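PDB 3BY9: sensor protein from Vibrio cholerae, which probably acts as a membrane-bound sensor histidine kinase, its periplasmic domain binding C4-dicarboxylates such as succinate to control two-component signalling. Local coordinates for residues A[102-107]-A[129-134]; A[31-36]-A[146-151]; A[189-194]-A[208-213]; A[172-177]-A[197-202]. One frame throughout, in Å; residues are numbered along the deposited sequence.

Contact 1 of 4, residues A[102-107]-A[129-134]; sequences AWRPYF and GYYYAY. With SIN (succinic acid), chain E.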
# COMPACT_ATOMS: atom_id res chain seq x y z
N ALA A 102 13.61 3.81 10.06
CA ALA A 102 14.72 3.11 9.34
C ALA A 102 14.36 1.67 9.12
O ALA A 102 14.92 1.03 8.24
CB ALA A 102 16.03 3.19 10.16
N TRP A 103 13.44 1.14 9.94
CA TRP A 103 12.99 -0.24 9.84
C TRP A 103 12.01 -0.47 8.68
O TRP A 103 11.71 -1.66 8.30
CB TRP A 103 12.34 -0.65 11.19
CG TRP A 103 11.20 0.23 11.61
CD1 TRP A 103 11.28 1.42 12.33
CD2 TRP A 103 9.80 0.03 11.32
NE1 TRP A 103 9.99 1.96 12.46
CE2 TRP A 103 9.09 1.14 11.86
CE3 TRP A 103 9.08 -0.97 10.64
CZ2 TRP A 103 7.69 1.26 11.75
CZ3 TRP A 103 7.67 -0.84 10.54
CH2 TRP A 103 7.01 0.27 11.09
N ARG A 104 11.53 0.60 8.06
CA ARG A 104 10.60 0.43 6.94
C ARG A 104 11.33 0.24 5.63
O ARG A 104 12.27 0.96 5.32
CB ARG A 104 9.71 1.66 6.75
CG ARG A 104 8.55 1.72 7.67
CD ARG A 104 7.47 0.65 7.32
NE ARG A 104 6.16 1.08 7.87
CZ ARG A 104 5.18 0.24 8.22
NH1 ARG A 104 5.31 -1.07 8.06
NH2 ARG A 104 4.07 0.73 8.81
N PRO A 105 10.85 -0.67 4.80
CA PRO A 105 11.54 -0.88 3.51
C PRO A 105 11.63 0.37 2.64
O PRO A 105 12.61 0.57 1.95
CB PRO A 105 10.68 -1.94 2.84
CG PRO A 105 10.29 -2.83 4.02
CD PRO A 105 9.90 -1.78 5.09
N TYR A 106 10.60 1.22 2.65
CA TYR A 106 10.71 2.39 1.78
C TYR A 106 11.86 3.29 2.20
O TYR A 106 12.45 3.96 1.33
CB TYR A 106 9.37 3.15 1.68
CG TYR A 106 8.84 3.71 2.99
CD1 TYR A 106 9.43 4.86 3.58
CD2 TYR A 106 7.74 3.13 3.64
CE1 TYR A 106 8.92 5.40 4.79
CE2 TYR A 106 7.24 3.67 4.84
CZ TYR A 106 7.84 4.80 5.41
OH TYR A 106 7.38 5.31 6.63
N PHE A 107 12.25 3.31 3.48
CA PHE A 107 13.35 4.17 3.85
C PHE A 107 14.67 3.39 3.51
O PHE A 107 15.61 3.94 2.93
CB PHE A 107 13.33 4.46 5.36
CG PHE A 107 14.55 5.24 5.81
CD1 PHE A 107 14.60 6.63 5.63
CD2 PHE A 107 15.69 4.57 6.27
CE1 PHE A 107 15.73 7.36 5.88
CE2 PHE A 107 16.86 5.29 6.53
CZ PHE A 107 16.88 6.70 6.33
N GLY A 129 -1.74 2.71 3.94
CA GLY A 129 -1.34 3.65 2.93
C GLY A 129 -0.48 3.00 1.86
O GLY A 129 -0.00 1.86 2.01
N TYR A 130 -0.35 3.72 0.74
CA TYR A 130 0.58 3.30 -0.29
C TYR A 130 1.67 4.41 -0.16
O TYR A 130 1.35 5.60 -0.21
CB TYR A 130 -0.04 3.38 -1.67
CG TYR A 130 0.76 2.57 -2.65
CD1 TYR A 130 0.58 1.20 -2.74
CD2 TYR A 130 1.78 3.16 -3.39
CE1 TYR A 130 1.41 0.40 -3.54
CE2 TYR A 130 2.61 2.39 -4.20
CZ TYR A 130 2.43 1.03 -4.27
OH TYR A 130 3.33 0.26 -5.01
N TYR A 131 2.93 4.00 -0.09
CA TYR A 131 4.02 4.93 0.13
C TYR A 131 4.97 5.03 -1.04
O TYR A 131 5.36 3.99 -1.59
CB TYR A 131 4.86 4.46 1.35
CG TYR A 131 4.09 4.35 2.67
CD1 TYR A 131 4.28 5.26 3.69
CD2 TYR A 131 3.24 3.26 2.91
CE1 TYR A 131 3.64 5.12 4.94
CE2 TYR A 131 2.60 3.12 4.15
CZ TYR A 131 2.80 4.03 5.14
OH TYR A 131 2.15 3.91 6.35
N TYR A 132 5.32 6.27 -1.42
CA TYR A 132 6.35 6.48 -2.45
C TYR A 132 7.49 7.23 -1.76
O TYR A 132 7.26 8.22 -1.05
CB TYR A 132 5.81 7.36 -3.58
CG TYR A 132 4.90 6.58 -4.51
CD1 TYR A 132 5.43 5.68 -5.43
CD2 TYR A 132 3.53 6.77 -4.46
CE1 TYR A 132 4.60 4.97 -6.31
CE2 TYR A 132 2.68 6.08 -5.33
CZ TYR A 132 3.21 5.21 -6.23
OH TYR A 132 2.36 4.59 -7.10
N ALA A 133 8.73 6.81 -2.00
CA ALA A 133 9.87 7.47 -1.34
C ALA A 133 10.96 7.74 -2.36
O ALA A 133 11.05 7.08 -3.42
CB ALA A 133 10.40 6.55 -0.21
N TYR A 134 11.77 8.75 -2.07
CA TYR A 134 12.82 9.12 -3.03
C TYR A 134 13.97 9.74 -2.24
O TYR A 134 13.75 10.45 -1.27
CB TYR A 134 12.25 10.17 -4.01
CG TYR A 134 13.03 10.25 -5.30
CD1 TYR A 134 12.71 9.41 -6.38
CD2 TYR A 134 14.08 11.15 -5.45
CE1 TYR A 134 13.44 9.48 -7.56
CE2 TYR A 134 14.80 11.22 -6.64
CZ TYR A 134 14.48 10.37 -7.69
OH TYR A 134 15.24 10.40 -8.88
C1 SIN E . 2.34 6.01 9.45
O1 SIN E . 2.05 5.83 8.22
O2 SIN E . 1.46 5.99 10.35
C2 SIN E . 3.79 6.24 9.88
C3 SIN E . 4.80 5.82 8.80
C4 SIN E . 4.95 4.31 8.67
O3 SIN E . 5.74 3.86 7.79
O4 SIN E . 4.26 3.55 9.41

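Contact 2 of 4, residues A[31-36]-A[146-151]; sequences AHIPHL and IVVKMD. With CA (calcium ion), chain C.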
# COMPACT_ATOMS: atom_id res chain seq x y z
N ALA A 31 2.88 9.21 -7.57
CA ALA A 31 4.16 8.53 -7.72
C ALA A 31 5.38 9.39 -7.99
O ALA A 31 6.48 9.03 -7.59
CB ALA A 31 4.05 7.47 -8.85
N HIS A 32 5.18 10.50 -8.69
CA HIS A 32 6.28 11.35 -9.10
C HIS A 32 6.48 12.49 -8.12
O HIS A 32 7.41 13.27 -8.31
CB HIS A 32 5.96 12.00 -10.46
CG HIS A 32 4.66 12.76 -10.48
ND1 HIS A 32 3.44 12.17 -10.18
CD2 HIS A 32 4.38 14.06 -10.75
CE1 HIS A 32 2.48 13.07 -10.27
NE2 HIS A 32 3.02 14.23 -10.61
N ILE A 33 5.64 12.58 -7.10
CA ILE A 33 5.77 13.75 -6.22
C ILE A 33 7.04 13.76 -5.37
O ILE A 33 7.65 14.82 -5.19
CB ILE A 33 4.50 13.94 -5.32
CG1 ILE A 33 3.22 14.07 -6.22
CG2 ILE A 33 4.67 15.17 -4.42
CD1 ILE A 33 3.27 15.30 -7.20
N PRO A 34 7.46 12.61 -4.82
CA PRO A 34 8.69 12.65 -4.01
C PRO A 34 9.86 13.17 -4.86
O PRO A 34 10.61 14.03 -4.40
CB PRO A 34 8.87 11.20 -3.59
CG PRO A 34 7.41 10.74 -3.39
CD PRO A 34 6.71 11.34 -4.62
N HIS A 35 10.01 12.70 -6.10
CA HIS A 35 11.14 13.18 -6.91
C HIS A 35 10.95 14.70 -7.15
O HIS A 35 11.88 15.48 -6.99
CB HIS A 35 11.18 12.44 -8.25
CG HIS A 35 12.34 12.84 -9.14
ND1 HIS A 35 12.33 12.63 -10.50
CD2 HIS A 35 13.54 13.41 -8.85
CE1 HIS A 35 13.49 13.05 -11.01
NE2 HIS A 35 14.24 13.52 -10.03
N LEU A 36 9.71 15.12 -7.46
CA LEU A 36 9.42 16.52 -7.75
C LEU A 36 9.91 17.47 -6.67
O LEU A 36 10.52 18.50 -7.01
CB LEU A 36 7.90 16.71 -7.96
CG LEU A 36 7.39 18.16 -7.94
CD1 LEU A 36 7.97 18.90 -9.12
CD2 LEU A 36 5.87 18.22 -8.00
N ILE A 146 12.51 11.62 1.15
CA ILE A 146 11.19 12.30 1.21
C ILE A 146 10.14 11.22 0.84
O ILE A 146 10.36 10.39 -0.07
CB ILE A 146 11.18 13.52 0.24
CG1 ILE A 146 9.78 14.16 0.21
CG2 ILE A 146 11.49 13.11 -1.19
CD1 ILE A 146 9.34 14.78 1.54
N VAL A 147 9.02 11.22 1.58
CA VAL A 147 7.98 10.19 1.43
C VAL A 147 6.62 10.82 1.27
O VAL A 147 6.31 11.82 1.92
CB VAL A 147 7.89 9.33 2.72
CG1 VAL A 147 6.90 8.17 2.49
CG2 VAL A 147 9.30 8.74 3.08
N VAL A 148 5.83 10.26 0.37
CA VAL A 148 4.43 10.70 0.25
C VAL A 148 3.60 9.43 0.54
O VAL A 148 3.86 8.39 -0.05
CB VAL A 148 4.15 11.15 -1.20
CG1 VAL A 148 2.61 11.29 -1.44
CG2 VAL A 148 4.76 12.56 -1.40
N LYS A 149 2.62 9.52 1.44
CA LYS A 149 1.73 8.40 1.76
C LYS A 149 0.35 8.76 1.25
O LYS A 149 -0.18 9.81 1.57
CB LYS A 149 1.69 8.18 3.27
CG LYS A 149 0.72 7.08 3.70
CD LYS A 149 0.61 7.06 5.24
CE LYS A 149 -0.37 5.92 5.67
NZ LYS A 149 -0.53 5.99 7.18
N MSE A 150 -0.21 7.83 0.48
CA MSE A 150 -1.54 8.00 -0.14
C MSE A 150 -2.54 7.11 0.57
O MSE A 150 -2.27 5.94 0.81
CB MSE A 150 -1.49 7.58 -1.65
CG MSE A 150 -2.77 7.93 -2.38
SE MSE A 150 -2.82 6.87 -4.06
CE MSE A 150 -3.21 5.13 -3.24
N ASP A 151 -3.71 7.67 0.88
CA ASP A 151 -4.81 6.93 1.52
C ASP A 151 -5.33 6.03 0.40
O ASP A 151 -5.27 6.40 -0.78
CB ASP A 151 -5.88 7.95 1.94
CG ASP A 151 -7.09 7.33 2.59
OD1 ASP A 151 -6.97 6.87 3.75
OD2 ASP A 151 -8.15 7.29 1.92
CA CA C . 12.29 20.07 -7.26
O HOH W 1 13.34 17.86 -6.98
O HOH W 2 10.72 21.83 -8.09

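Contact 3 of 4, residues A[189-194]-A[208-213]; sequences ADLSPA and SPIPSL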
# COMPACT_ATOMS: atom_id res chain seq x y z
N ALA A 189 -5.69 -18.19 2.19
CA ALA A 189 -5.57 -19.60 2.57
C ALA A 189 -4.72 -19.73 3.83
O ALA A 189 -4.03 -18.81 4.23
CB ALA A 189 -4.88 -20.39 1.43
N ASP A 190 -4.74 -20.92 4.43
CA ASP A 190 -3.97 -21.13 5.64
C ASP A 190 -2.47 -20.91 5.43
O ASP A 190 -1.92 -21.25 4.37
CB ASP A 190 -4.18 -22.56 6.18
CG ASP A 190 -5.62 -22.86 6.58
OD1 ASP A 190 -6.45 -21.94 6.67
OD2 ASP A 190 -5.90 -24.05 6.84
N LEU A 191 -1.84 -20.34 6.46
CA LEU A 191 -0.41 -20.05 6.47
C LEU A 191 0.23 -20.81 7.64
O LEU A 191 -0.41 -21.05 8.68
CB LEU A 191 -0.15 -18.54 6.69
CG LEU A 191 -0.59 -17.66 5.51
CD1 LEU A 191 -0.41 -16.17 5.86
CD2 LEU A 191 0.24 -18.01 4.32
N SER A 192 1.49 -21.15 7.49
CA SER A 192 2.16 -21.89 8.56
C SER A 192 2.66 -20.93 9.64
O SER A 192 2.75 -19.73 9.41
CB SER A 192 3.34 -22.64 7.95
OG SER A 192 4.35 -21.70 7.63
N PRO A 193 2.97 -21.43 10.86
CA PRO A 193 3.47 -20.55 11.92
C PRO A 193 4.70 -19.79 11.47
O PRO A 193 4.92 -18.66 11.87
CB PRO A 193 3.83 -21.52 13.05
CG PRO A 193 2.77 -22.59 12.91
CD PRO A 193 2.68 -22.80 11.39
N ALA A 194 5.49 -20.44 10.64
CA ALA A 194 6.71 -19.82 10.18
C ALA A 194 6.37 -18.66 9.25
O ALA A 194 7.03 -17.61 9.30
CB ALA A 194 7.58 -20.84 9.46
N SER A 208 -0.66 -7.06 13.66
CA SER A 208 -1.97 -7.56 13.31
C SER A 208 -2.02 -9.04 13.29
O SER A 208 -1.11 -9.70 12.78
CB SER A 208 -2.40 -7.10 11.88
OG SER A 208 -2.52 -5.70 11.79
N PRO A 209 -3.07 -9.62 13.91
CA PRO A 209 -3.15 -11.08 13.86
C PRO A 209 -3.56 -11.26 12.40
O PRO A 209 -4.28 -10.41 11.84
CB PRO A 209 -4.32 -11.39 14.79
CG PRO A 209 -4.15 -10.36 15.87
CD PRO A 209 -3.77 -9.09 15.09
N ILE A 210 -3.10 -12.31 11.77
CA ILE A 210 -3.46 -12.55 10.37
C ILE A 210 -4.25 -13.87 10.38
O ILE A 210 -3.69 -14.94 10.23
CB ILE A 210 -2.20 -12.73 9.53
CG1 ILE A 210 -1.27 -11.51 9.71
CG2 ILE A 210 -2.56 -12.97 8.05
CD1 ILE A 210 -1.79 -10.17 9.11
N PRO A 211 -5.58 -13.80 10.53
CA PRO A 211 -6.35 -15.04 10.53
C PRO A 211 -6.48 -15.50 9.10
O PRO A 211 -6.23 -14.72 8.17
CB PRO A 211 -7.74 -14.64 11.05
CG PRO A 211 -7.60 -13.27 11.58
CD PRO A 211 -6.43 -12.64 10.86
N SER A 212 -6.91 -16.74 8.92
CA SER A 212 -7.09 -17.28 7.57
C SER A 212 -8.55 -17.33 7.16
O SER A 212 -9.41 -17.68 7.97
CB SER A 212 -6.54 -18.70 7.53
OG SER A 212 -6.86 -19.27 6.27
N LEU A 213 -8.83 -16.99 5.89
CA LEU A 213 -10.20 -17.07 5.36
C LEU A 213 -10.53 -18.53 5.02
O LEU A 213 -11.69 -18.86 4.72
CB LEU A 213 -10.35 -16.18 4.13
CG LEU A 213 -10.20 -14.69 4.46
CD1 LEU A 213 -10.11 -13.88 3.18
CD2 LEU A 213 -11.36 -14.19 5.32

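Contact 4 of 4, residues A[172-177]-A[197-202]; sequences HQVVFM and NDIRQS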
# COMPACT_ATOMS: atom_id res chain seq x y z
N HIS A 172 2.02 -13.32 0.44
CA HIS A 172 1.56 -14.40 1.35
C HIS A 172 0.05 -14.56 1.25
O HIS A 172 -0.58 -15.23 2.08
CB HIS A 172 1.88 -14.06 2.81
CG HIS A 172 3.32 -14.13 3.15
ND1 HIS A 172 4.01 -15.32 3.24
CD2 HIS A 172 4.23 -13.16 3.41
CE1 HIS A 172 5.27 -15.08 3.55
NE2 HIS A 172 5.43 -13.77 3.66
N GLN A 173 -0.53 -13.91 0.24
CA GLN A 173 -1.95 -13.89 0.00
C GLN A 173 -2.70 -13.17 1.12
O GLN A 173 -3.87 -13.46 1.40
CB GLN A 173 -2.54 -15.31 -0.23
CG GLN A 173 -1.73 -16.19 -1.17
CD GLN A 173 -1.49 -15.59 -2.57
OE1 GLN A 173 -0.69 -16.11 -3.36
NE2 GLN A 173 -2.18 -14.51 -2.87
N VAL A 174 -2.02 -12.24 1.80
CA VAL A 174 -2.77 -11.45 2.77
C VAL A 174 -3.57 -10.37 1.98
O VAL A 174 -3.05 -9.71 1.06
CB VAL A 174 -1.83 -10.74 3.78
CG1 VAL A 174 -2.66 -9.84 4.74
CG2 VAL A 174 -1.07 -11.80 4.62
N VAL A 175 -4.84 -10.21 2.36
CA VAL A 175 -5.73 -9.22 1.73
C VAL A 175 -5.42 -7.84 2.29
O VAL A 175 -5.63 -7.58 3.47
CB VAL A 175 -7.21 -9.62 2.00
CG1 VAL A 175 -8.13 -8.55 1.44
CG2 VAL A 175 -7.50 -10.96 1.27
N PHE A 176 -4.87 -6.96 1.44
CA PHE A 176 -4.50 -5.60 1.85
C PHE A 176 -5.57 -4.58 1.46
O PHE A 176 -5.69 -3.56 2.13
CB PHE A 176 -3.16 -5.22 1.21
CG PHE A 176 -2.71 -3.87 1.59
CD1 PHE A 176 -2.41 -3.58 2.91
CD2 PHE A 176 -2.66 -2.86 0.65
CE1 PHE A 176 -2.06 -2.28 3.32
CE2 PHE A 176 -2.31 -1.55 1.03
CZ PHE A 176 -2.02 -1.27 2.37
N MSE A 177 -6.32 -4.83 0.36
CA MSE A 177 -7.45 -3.96 -0.04
C MSE A 177 -8.58 -4.90 -0.39
O MSE A 177 -8.34 -6.00 -0.83
CB MSE A 177 -7.11 -3.09 -1.27
CG MSE A 177 -6.15 -2.01 -0.88
SE MSE A 177 -5.82 -0.79 -2.36
CE MSE A 177 -4.84 -1.87 -3.48
N ASN A 197 5.14 -15.88 11.25
CA ASN A 197 6.20 -15.20 12.00
C ASN A 197 6.96 -14.22 11.08
O ASN A 197 7.36 -13.12 11.52
CB ASN A 197 7.18 -16.22 12.60
CG ASN A 197 8.35 -15.55 13.27
OD1 ASN A 197 8.18 -14.86 14.29
ND2 ASN A 197 9.54 -15.71 12.70
N ASP A 198 7.16 -14.62 9.83
CA ASP A 198 7.85 -13.74 8.87
C ASP A 198 7.04 -12.47 8.64
O ASP A 198 7.60 -11.37 8.54
CB ASP A 198 8.02 -14.40 7.49
CG ASP A 198 9.02 -15.56 7.49
OD1 ASP A 198 9.86 -15.64 8.42
OD2 ASP A 198 8.98 -16.37 6.54
N ILE A 199 5.71 -12.61 8.53
CA ILE A 199 4.87 -11.44 8.31
C ILE A 199 4.96 -10.54 9.52
O ILE A 199 5.12 -9.32 9.40
CB ILE A 199 3.37 -11.83 8.06
CG1 ILE A 199 3.26 -12.62 6.74
CG2 ILE A 199 2.48 -10.57 8.06
CD1 ILE A 199 1.93 -13.39 6.59
N ARG A 200 4.91 -11.14 10.71
CA ARG A 200 4.98 -10.36 11.92
C ARG A 200 6.31 -9.61 12.02
O ARG A 200 6.33 -8.43 12.36
CB ARG A 200 4.79 -11.27 13.16
CG ARG A 200 4.90 -10.52 14.49
CD ARG A 200 3.79 -9.46 14.64
NE ARG A 200 2.46 -10.02 14.44
CZ ARG A 200 1.73 -10.62 15.37
NH1 ARG A 200 2.20 -10.74 16.62
NH2 ARG A 200 0.53 -11.09 15.06
N GLN A 201 7.41 -10.29 11.73
CA GLN A 201 8.72 -9.65 11.80
C GLN A 201 8.86 -8.48 10.84
O GLN A 201 9.51 -7.49 11.17
CB GLN A 201 9.85 -10.66 11.58
CG GLN A 201 9.87 -11.75 12.66
CD GLN A 201 9.60 -11.22 14.08
OE1 GLN A 201 9.03 -11.92 14.91
NE2 GLN A 201 10.02 -9.98 14.36
N SER A 202 8.25 -8.60 9.66
CA SER A 202 8.33 -7.50 8.67
C SER A 202 7.67 -6.24 9.14
O SER A 202 8.05 -5.13 8.69
CB SER A 202 7.69 -7.89 7.34
OG SER A 202 6.25 -7.87 7.41

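Contact 1 of 4, residues A[102-107]-A[129-134]
Tyr106 meets both Ala133 and Tyr131 of strand 128-138, and its ring links that apolar contact to the succinate site. At its root, CB of Tyr106 packs against CB of Ala133 at 4.0 Å. CG stands between the backbone N and the carbonyl carbon (chi1 62°), which directs the ring toward Tyr131. CD2 of Tyr106 lies 3.9 Å from CB of Tyr131, and CE2 comes to 3.6 Å from CD1, over one face of the Tyr131 ring and close to its rim. The two planes differ by only 14°, yet the rings are slid so far apart that they hardly overlap. One face of the Tyr106 ring is also covered by CB of Arg104. At the tip, the hydroxyl gives a very short hydrogen bond, 2.5 Å from Tyr106 OH to succinate O3, and it is also bonded to Tyr76.

Arg104 grips the same carboxylate side-on: its NE reaches O3 at 2.8 Å and its NH2 reaches O4 at 2.9 Å, both nearly straight. CH2 of Trp103 sits over the centre of one face of the guanidinium. The other end of the succinate is held by Tyr131 OH, which donates to O1 at 2.7 Å in the plane of its own ring. Two tyrosines and an arginine thus read both ends of a C4-dicarboxylate, joined by Ser123, Thr124, Ser125 and Lys149. Helix 105-110, with Arg104 at its N-cap, leans on a five-stranded antiparallel sheet, where strand 128-138 runs between strands 116-121 and 141-150.

Contact 2 of 4, residues A[31-36]-A[146-151]
Pro34 rests on Ile146 and Val148 of strand 141-150, and Ile33 adds a further touch on Val148. The interactions across the two segments are apolar. The pyrrolidine ring reaches two alternate residues of the strand: CB of Pro34 lies 4.0 Å from CG2 of Ile146, and CG of Pro34 lies 3.8 Å from CG2 of Val148, the two side chains crossing at about a right angle. The CG2 branch of Val148 sits anti to its carbonyl carbon, beside the backbone N, and there it also meets CG2 of Ile33 at 4.0 Å. The same helical turn brings a backbone oxygen close to the strand, with Pro34 O 3.5 Å from the methyl CG2 of Ile146. Helix 53-70 closes over this patch as well, through Ile70 on Ile33 and Val148 and through Leu63 on Ile146.

Metal coordination belongs to the outer side of the same helix. Leu36 O binds a calcium ion at 2.4 Å, two waters bind it as well, and Asp40 is the other protein ligand. One of those waters also donates a hydrogen bond to His35 O, 2.8 Å away, tying a second carbonyl of the helix to the ion.

Polar and charged groups act on the opposite face of the strand, where Lys149, its side chain extended throughout, sends NZ to succinate O1. The arrangement is that of a PAS-like sensor module: helices packed on one face of an antiparallel sheet of strand order 2-1-5-4-3, with the ligand pocket on the other.

Contact 3 of 4, residues A[189-194]-A[208-213]
This is a surface contact in which two loop segments lie side by side: residues 189-194, which lead into helix 193-202, and residues 208-213, which follow it. One hydrogen bond and a loose apolar touch hold them together. The backbones come nearest where the CA atoms of Asp190 and Ser212 are 5.3 Å apart.

The bond runs from Ser212 OG to Asp190 OD1 at 2.7 Å, using the lone pair of OD1 that points away from the other carboxylate oxygen. Asp190 holds CG beside its backbone N (chi1 -63°), which turns the carboxylate back across the gap although CB itself points away from the opposite segment. Ser212 answers from the other side with OG anti to its own N (chi1 173°). The hydroxyl also packs against the main chain, Ser212 OG lying 3.3 Å from Ala189 C. The same oxygen accepts a bond from Gly214 N, an arrangement that fixes the rotation of the hydroxyl group.

Farther along, CD1 of Leu191 approaches CG2 of Ile210 at 4.4 Å, a distance that marks a slack apolar contact. Both side chains also pack on the helix between the segments: Leu196 touches each, and Ile199 touches Leu191.

The two segments thus precede and follow helix 193-202, and both lean on Leu196. Ser192 stands at its N-cap, its side chain capping a backbone N of the first turn while its own N is bonded to Gln195 OE1. Pro211 and Leu213 share backbone bonds with Ser187, just before the first segment, and the chain then runs on to strand 223-226.

Contact 4 of 4, residues A[172-177]-A[197-202]
Ile199 of helix 193-202 presses its end against the His172 ring and Val174, and this one side chain carries the tight part of the contact. Its CG1 lies over a face of the imidazole, 3.9 Å from the ring centroid and 29° off the ring normal, a CH-pi contact. The terminal methyl continues inward: CD1 of Ile199 is 3.8 Å from CB of His172 and 3.9 Å from CG2 of Val174. Ile199 keeps CG1 anti to its carbonyl carbon (chi1 -65°), which lays that branch over the ring. The isoleucine and the histidine slide past each other in opposite directions, and Val174 crosses the isoleucine obliquely at its CD1 end, in the buried part.

The other side is looser. His172 is partly exposed, and Asp198, one residue before Ile199 and itself exposed, turns its CB toward the 172-177 segment without making close contact. The backbones also stay well apart, the nearest CA atoms, of His172 and Ile199, being 8.3 Å from each other. At the end of the helix, Ser202 OG gives a 2.7 Å hydrogen bond back to Ile199 O, tilted 19° from the carbonyl plane, and OG also bonds to Gln204 N where the chain leaves the helix. Within the 172-177 side, Asp170 OD1 accepts bonds from the backbone N of His172 and of Val174, bracing the turn there.

With no hydrogen bond between the segments, the chemistry is apolar: dispersion, with a CH-pi contact over the imidazole face.

Contacts 1 and 2 belong to the membrane-distal, PAS-like module and share its five-stranded sheet. Their centres are 10 Å apart, their strands 128-138 and 141-150 are neighbours, and contact 1 is nested inside the loop closed by contact 2. Contacts 3 and 4, centres about 8 Å apart, lie in the second module; their segments alternate along the sequence and both use helix 193-202, with Leu191 packing on Ile199 where they meet. Contacts 1 and 4, centres about 16 Å apart, meet where Phe176 packs on Gly129. Contacts 2 and 3, centres about 31 Å apart, lie on opposite sides of the chain's centre. Ligand-binding and second module thus touch, consistent with a route for signal transfer.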